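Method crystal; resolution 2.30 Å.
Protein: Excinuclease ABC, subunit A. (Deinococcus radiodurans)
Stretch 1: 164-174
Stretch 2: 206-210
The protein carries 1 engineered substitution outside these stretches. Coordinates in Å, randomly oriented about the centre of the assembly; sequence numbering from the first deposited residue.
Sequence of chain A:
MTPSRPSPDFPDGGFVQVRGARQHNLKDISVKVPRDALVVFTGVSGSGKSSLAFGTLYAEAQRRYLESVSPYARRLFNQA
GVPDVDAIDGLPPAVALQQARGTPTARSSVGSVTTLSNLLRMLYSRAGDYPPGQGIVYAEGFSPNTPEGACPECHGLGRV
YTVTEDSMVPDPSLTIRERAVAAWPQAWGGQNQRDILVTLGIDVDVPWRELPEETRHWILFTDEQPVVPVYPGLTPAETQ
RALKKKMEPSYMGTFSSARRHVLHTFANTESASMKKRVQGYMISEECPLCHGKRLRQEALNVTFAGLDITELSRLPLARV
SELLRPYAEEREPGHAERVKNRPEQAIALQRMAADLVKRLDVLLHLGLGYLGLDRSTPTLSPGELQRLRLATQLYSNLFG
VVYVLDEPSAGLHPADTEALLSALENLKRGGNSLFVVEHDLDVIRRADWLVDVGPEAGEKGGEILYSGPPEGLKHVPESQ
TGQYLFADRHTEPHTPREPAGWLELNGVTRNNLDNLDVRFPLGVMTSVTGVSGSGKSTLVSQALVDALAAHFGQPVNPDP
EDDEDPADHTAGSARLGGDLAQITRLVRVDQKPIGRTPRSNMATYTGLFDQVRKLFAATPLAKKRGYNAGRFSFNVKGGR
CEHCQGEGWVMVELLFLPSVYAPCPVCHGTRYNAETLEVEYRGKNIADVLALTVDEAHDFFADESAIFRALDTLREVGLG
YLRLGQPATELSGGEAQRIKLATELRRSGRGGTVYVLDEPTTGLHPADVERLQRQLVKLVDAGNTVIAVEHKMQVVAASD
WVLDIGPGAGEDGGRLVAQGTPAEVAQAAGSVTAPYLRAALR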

ATOM      1  N   THR A 164      25.395  24.907  19.543  1.00 59.21           N
ATOM      2  CA  THR A 164      26.460  25.864  19.867  1.00 58.73           C
ATOM      3  C   THR A 164      27.813  25.248  19.585  1.00 58.58           C
ATOM      4  O   THR A 164      27.901  24.063  19.292  1.00 58.85           O
ATOM      5  CB  THR A 164      26.429  26.300  21.339  1.00 58.57           C
ATOM      6  OG1 THR A 164      26.366  25.144  22.168  1.00 58.24           O
ATOM      7  CG2 THR A 164      25.240  27.192  21.626  1.00 58.61           C
ATOM      8  N   GLU A 165      28.868  26.053  19.673  1.00 58.34           N
ATOM      9  CA  GLU A 165      30.216  25.533  19.527  1.00 57.89           C
ATOM     10  C   GLU A 165      30.554  24.536  20.631  1.00 57.82           C
ATOM     11  O   GLU A 165      31.132  23.496  20.345  1.00 57.78           O
ATOM     12  CB  GLU A 165      31.242  26.654  19.482  1.00 57.98           C
ATOM     13  CG  GLU A 165      32.659  26.154  19.289  1.00 58.65           C
ATOM     14  CD  GLU A 165      33.634  27.257  18.980  1.00 60.63           C
ATOM     15  OE1 GLU A 165      33.251  28.436  19.115  1.00 62.06           O
ATOM     16  OE2 GLU A 165      34.791  26.944  18.608  1.00 61.11           O
ATOM     17  N   ASP A 166      30.194  24.855  21.876  1.00 57.68           N
ATOM     18  CA  ASP A 166      30.439  23.965  23.005  1.00 57.76           C
ATOM     19  C   ASP A 166      29.662  22.653  22.881  1.00 57.29           C
ATOM     20  O   ASP A 166      30.204  21.587  23.183  1.00 57.43           O
ATOM     21  CB  ASP A 166      30.107  24.629  24.351  1.00 58.31           C
ATOM     22  CG  ASP A 166      30.525  26.100  24.421  1.00 60.91           C
ATOM     23  OD1 ASP A 166      30.179  26.894  23.503  1.00 64.22           O
ATOM     24  OD2 ASP A 166      31.171  26.479  25.423  1.00 63.22           O
ATOM     25  N   SER A 167      28.403  22.716  22.444  1.00 56.38           N
ATOM     26  CA  SER A 167      27.593  21.506  22.312  1.00 55.80           C
ATOM     27  C   SER A 167      28.108  20.596  21.191  1.00 55.57           C
ATOM     28  O   SER A 167      28.041  19.373  21.308  1.00 55.93           O
ATOM     29  CB  SER A 167      26.108  21.835  22.118  1.00 55.75           C
ATOM     30  OG  SER A 167      25.837  22.398  20.846  1.00 55.41           O
ATOM     31  N   MET A 168      28.662  21.203  20.142  1.00 55.21           N
ATOM     32  CA  MET A 168      29.168  20.497  18.941  1.00 54.80           C
ATOM     33  C   MET A 168      30.640  20.133  18.950  1.00 54.10           C
ATOM     34  O   MET A 168      31.050  19.170  18.302  1.00 54.21           O
ATOM     35  CB  MET A 168      28.936  21.368  17.717  1.00 54.55           C
ATOM     36  CG  MET A 168      27.577  21.232  17.158  1.00 55.02           C
ATOM     37  SD  MET A 168      27.276  22.471  15.912  1.00 55.64           S
ATOM     38  CE  MET A 168      25.898  21.642  15.204  1.00 55.92           C
ATOM     39  N   VAL A 169      31.447  20.957  19.604  1.00 53.93           N
ATOM     40  CA  VAL A 169      32.858  20.628  19.865  1.00 53.77           C
ATOM     41  C   VAL A 169      33.116  20.624  21.362  1.00 53.87           C
ATOM     42  O   VAL A 169      33.442  21.665  21.964  1.00 53.90           O
ATOM     43  CB  VAL A 169      33.900  21.422  18.972  1.00 53.67           C
ATOM     44  CG1 VAL A 169      33.213  22.379  18.013  1.00 53.50           C
ATOM     45  CG2 VAL A 169      34.976  22.090  19.783  1.00 54.33           C
ATOM     46  N   PRO A 170      32.905  19.450  21.984  1.00 53.90           N
ATOM     47  CA  PRO A 170      33.047  19.287  23.431  1.00 53.78           C
ATOM     48  C   PRO A 170      34.500  19.397  23.913  1.00 53.86           C
ATOM     49  O   PRO A 170      34.734  19.858  25.040  1.00 53.95           O
ATOM     50  CB  PRO A 170      32.495  17.885  23.684  1.00 54.02           C
ATOM     51  CG  PRO A 170      31.833  17.469  22.391  1.00 53.96           C
ATOM     52  CD  PRO A 170      32.519  18.192  21.326  1.00 53.41           C
ATOM     53  N   ASP A 171      35.450  18.993  23.066  1.00 53.69           N
ATOM     54  CA  ASP A 171      36.892  19.113  23.341  1.00 53.99           C
ATOM     55  C   ASP A 171      37.592  19.874  22.216  1.00 53.51           C
ATOM     56  O   ASP A 171      37.815  19.310  21.161  1.00 54.47           O
ATOM     57  CB  ASP A 171      37.521  17.725  23.504  1.00 54.07           C
ATOM     58  CG  ASP A 171      38.998  17.765  23.949  1.00 55.26           C
ATOM     59  OD1 ASP A 171      39.601  18.861  24.116  1.00 54.14           O
ATOM     60  OD2 ASP A 171      39.559  16.659  24.138  1.00 56.53           O
ATOM     61  N   PRO A 172      37.911  21.171  22.432  1.00 53.16           N
ATOM     62  CA  PRO A 172      38.602  22.038  21.465  1.00 52.59           C
ATOM     63  C   PRO A 172      40.130  21.890  21.395  1.00 52.22           C
ATOM     64  O   PRO A 172      40.761  22.622  20.626  1.00 52.03           O
ATOM     65  CB  PRO A 172      38.234  23.463  21.942  1.00 52.37           C
ATOM     66  CG  PRO A 172      37.232  23.276  23.033  1.00 52.64           C
ATOM     67  CD  PRO A 172      37.525  21.942  23.624  1.00 52.78           C
ATOM     68  N   SER A 173      40.714  20.969  22.176  1.00 51.75           N
ATOM     69  CA  SER A 173      42.144  20.601  22.031  1.00 51.11           C
ATOM     70  C   SER A 173      42.349  19.704  20.816  1.00 51.10           C
ATOM     71  O   SER A 173      43.444  19.657  20.228  1.00 51.34           O
ATOM     72  CB  SER A 173      42.707  19.924  23.295  1.00 51.48           C
ATOM     73  OG  SER A 173      41.937  18.803  23.716  1.00 50.39           O
ATOM     74  N   LEU A 174      41.278  19.014  20.424  1.00 50.70           N
ATOM     75  CA  LEU A 174      41.314  18.096  19.285  1.00 50.19           C
ATOM     76  C   LEU A 174      41.541  18.805  17.942  1.00 50.21           C
ATOM     77  O   LEU A 174      41.206  19.971  17.756  1.00 50.34           O
ATOM     78  CB  LEU A 174      40.041  17.229  19.268  1.00 49.62           C
ATOM     79  CG  LEU A 174      40.017  15.844  19.931  1.00 49.46           C
ATOM     80  CD1 LEU A 174      41.246  15.526  20.783  1.00 47.06           C
ATOM     81  CD2 LEU A 174      38.754  15.653  20.732  1.00 50.12           C
ATOM     82  N   VAL A 206      45.623  20.873  13.117  1.00 55.13           N
ATOM     83  CA  VAL A 206      45.940  21.935  14.091  1.00 55.01           C
ATOM     84  C   VAL A 206      44.796  22.000  15.105  1.00 54.41           C
ATOM     85  O   VAL A 206      43.641  21.861  14.720  1.00 54.35           O
ATOM     86  CB  VAL A 206      46.109  23.269  13.327  1.00 55.62           C
ATOM     87  CG1 VAL A 206      45.196  24.377  13.862  1.00 56.15           C
ATOM     88  CG2 VAL A 206      47.581  23.679  13.276  1.00 57.05           C
ATOM     89  N   PRO A 207      45.092  22.199  16.404  1.00 54.57           N
ATOM     90  CA  PRO A 207      43.955  22.132  17.340  1.00 54.55           C
ATOM     91  C   PRO A 207      42.851  23.169  17.040  1.00 54.75           C
ATOM     92  O   PRO A 207      43.139  24.292  16.581  1.00 54.93           O
ATOM     93  CB  PRO A 207      44.606  22.395  18.705  1.00 54.41           C
ATOM     94  CG  PRO A 207      46.068  22.112  18.484  1.00 54.21           C
ATOM     95  CD  PRO A 207      46.362  22.499  17.108  1.00 54.04           C
ATOM     96  N   TRP A 208      41.605  22.781  17.297  1.00 54.63           N
ATOM     97  CA  TRP A 208      40.448  23.587  16.922  1.00 54.52           C
ATOM     98  C   TRP A 208      40.613  25.076  17.352  1.00 54.88           C
ATOM     99  O   TRP A 208      40.671  25.979  16.509  1.00 55.04           O
ATOM    100  CB  TRP A 208      39.171  22.928  17.466  1.00 53.55           C
ATOM    101  CG  TRP A 208      37.898  23.657  17.138  1.00 53.55           C
ATOM    102  CD1 TRP A 208      37.198  24.468  17.972  1.00 53.05           C
ATOM    103  CD2 TRP A 208      37.178  23.649  15.888  1.00 52.36           C
ATOM    104  NE1 TRP A 208      36.093  24.968  17.334  1.00 53.25           N
ATOM    105  CE2 TRP A 208      36.054  24.487  16.052  1.00 52.20           C
ATOM    106  CE3 TRP A 208      37.382  23.033  14.646  1.00 51.81           C
ATOM    107  CZ2 TRP A 208      35.116  24.710  15.029  1.00 51.80           C
ATOM    108  CZ3 TRP A 208      36.443  23.265  13.613  1.00 52.41           C
ATOM    109  CH2 TRP A 208      35.333  24.107  13.820  1.00 51.98           C
ATOM    110  N   ARG A 209      40.746  25.314  18.648  1.00 55.19           N
ATOM    111  CA  ARG A 209      40.870  26.671  19.212  1.00 55.88           C
ATOM    112  C   ARG A 209      41.940  27.589  18.576  1.00 55.89           C
ATOM    113  O   ARG A 209      41.919  28.804  18.768  1.00 56.09           O
ATOM    114  CB  ARG A 209      41.092  26.566  20.716  1.00 55.61           C
ATOM    115  CG  ARG A 209      42.527  26.295  21.089  1.00 57.23           C
ATOM    116  CD  ARG A 209      42.679  25.273  22.194  1.00 60.10           C
ATOM    117  NE  ARG A 209      41.828  25.486  23.367  1.00 62.61           N
ATOM    118  CZ  ARG A 209      41.787  24.639  24.392  1.00 64.60           C
ATOM    119  NH1 ARG A 209      42.563  23.557  24.371  1.00 64.88           N
ATOM    120  NH2 ARG A 209      40.989  24.868  25.439  1.00 65.18           N
ATOM    121  N   GLU A 210      42.859  26.999  17.817  1.00 56.63           N
ATOM    122  CA  GLU A 210      43.924  27.738  17.133  1.00 56.38           C
ATOM    123  C   GLU A 210      43.493  28.241  15.766  1.00 56.30           C
ATOM    124  O   GLU A 210      44.187  29.051  15.151  1.00 56.70           O
ATOM    125  CB  GLU A 210      45.190  26.871  16.988  1.00 56.80           C
ATOM    126  CG  GLU A 210      45.827  26.385  18.310  1.00 56.30           C
ATOM    127  CD  GLU A 210      45.910  27.478  19.366  1.00 57.30           C
ATOM    128  OE1 GLU A 210      45.405  27.279  20.486  1.00 59.73           O
ATOM    129  OE2 GLU A 210      46.463  28.551  19.086  1.00 58.93           O
TER

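One tryptophan, Trp-208, gives up more surface to this contact than any other residue, and it is held at both ends: the backbone N of Trp-208 donates to Leu-174 O at 2.9 Å, while its indole NE1 donates to Glu-165 OE2 at 2.7 Å. A buried indole N-H needs an acceptor, and Glu-165 supplies one by reaching out from its short helix with chi1 and chi2 both t, so that the carboxylate meets the ring at its edge, near the ring plane.

One face of the ring is met by carbon. Val-169, just past the helix, points toward the other stretch and lays CG2 over the five-membered ring of Trp-208, 4.1 Å from its centroid, a CH-pi contact. Pro-172 CB adds an apolar contact, 4.2 Å from Trp-208 CD1.

The backbone acceptors lie in a type I turn from Asp-171 to Leu-174. Asp-171 OD1 accepts from Ser-173 N at 3.1 Å and from Ser-173 OG at a very short 2.4 Å, bracing the turn from within. Two carbonyls of the turn serve the second stretch: besides the bond to Leu-174 O, Arg-209 N makes a weak one to Pro-172 O at 3.3 Å. Proline, lacking an N-H, still offers this acceptor. At the exposed margin, the Arg-209 side chain folds back, its guanidinium face over Pro-172 C.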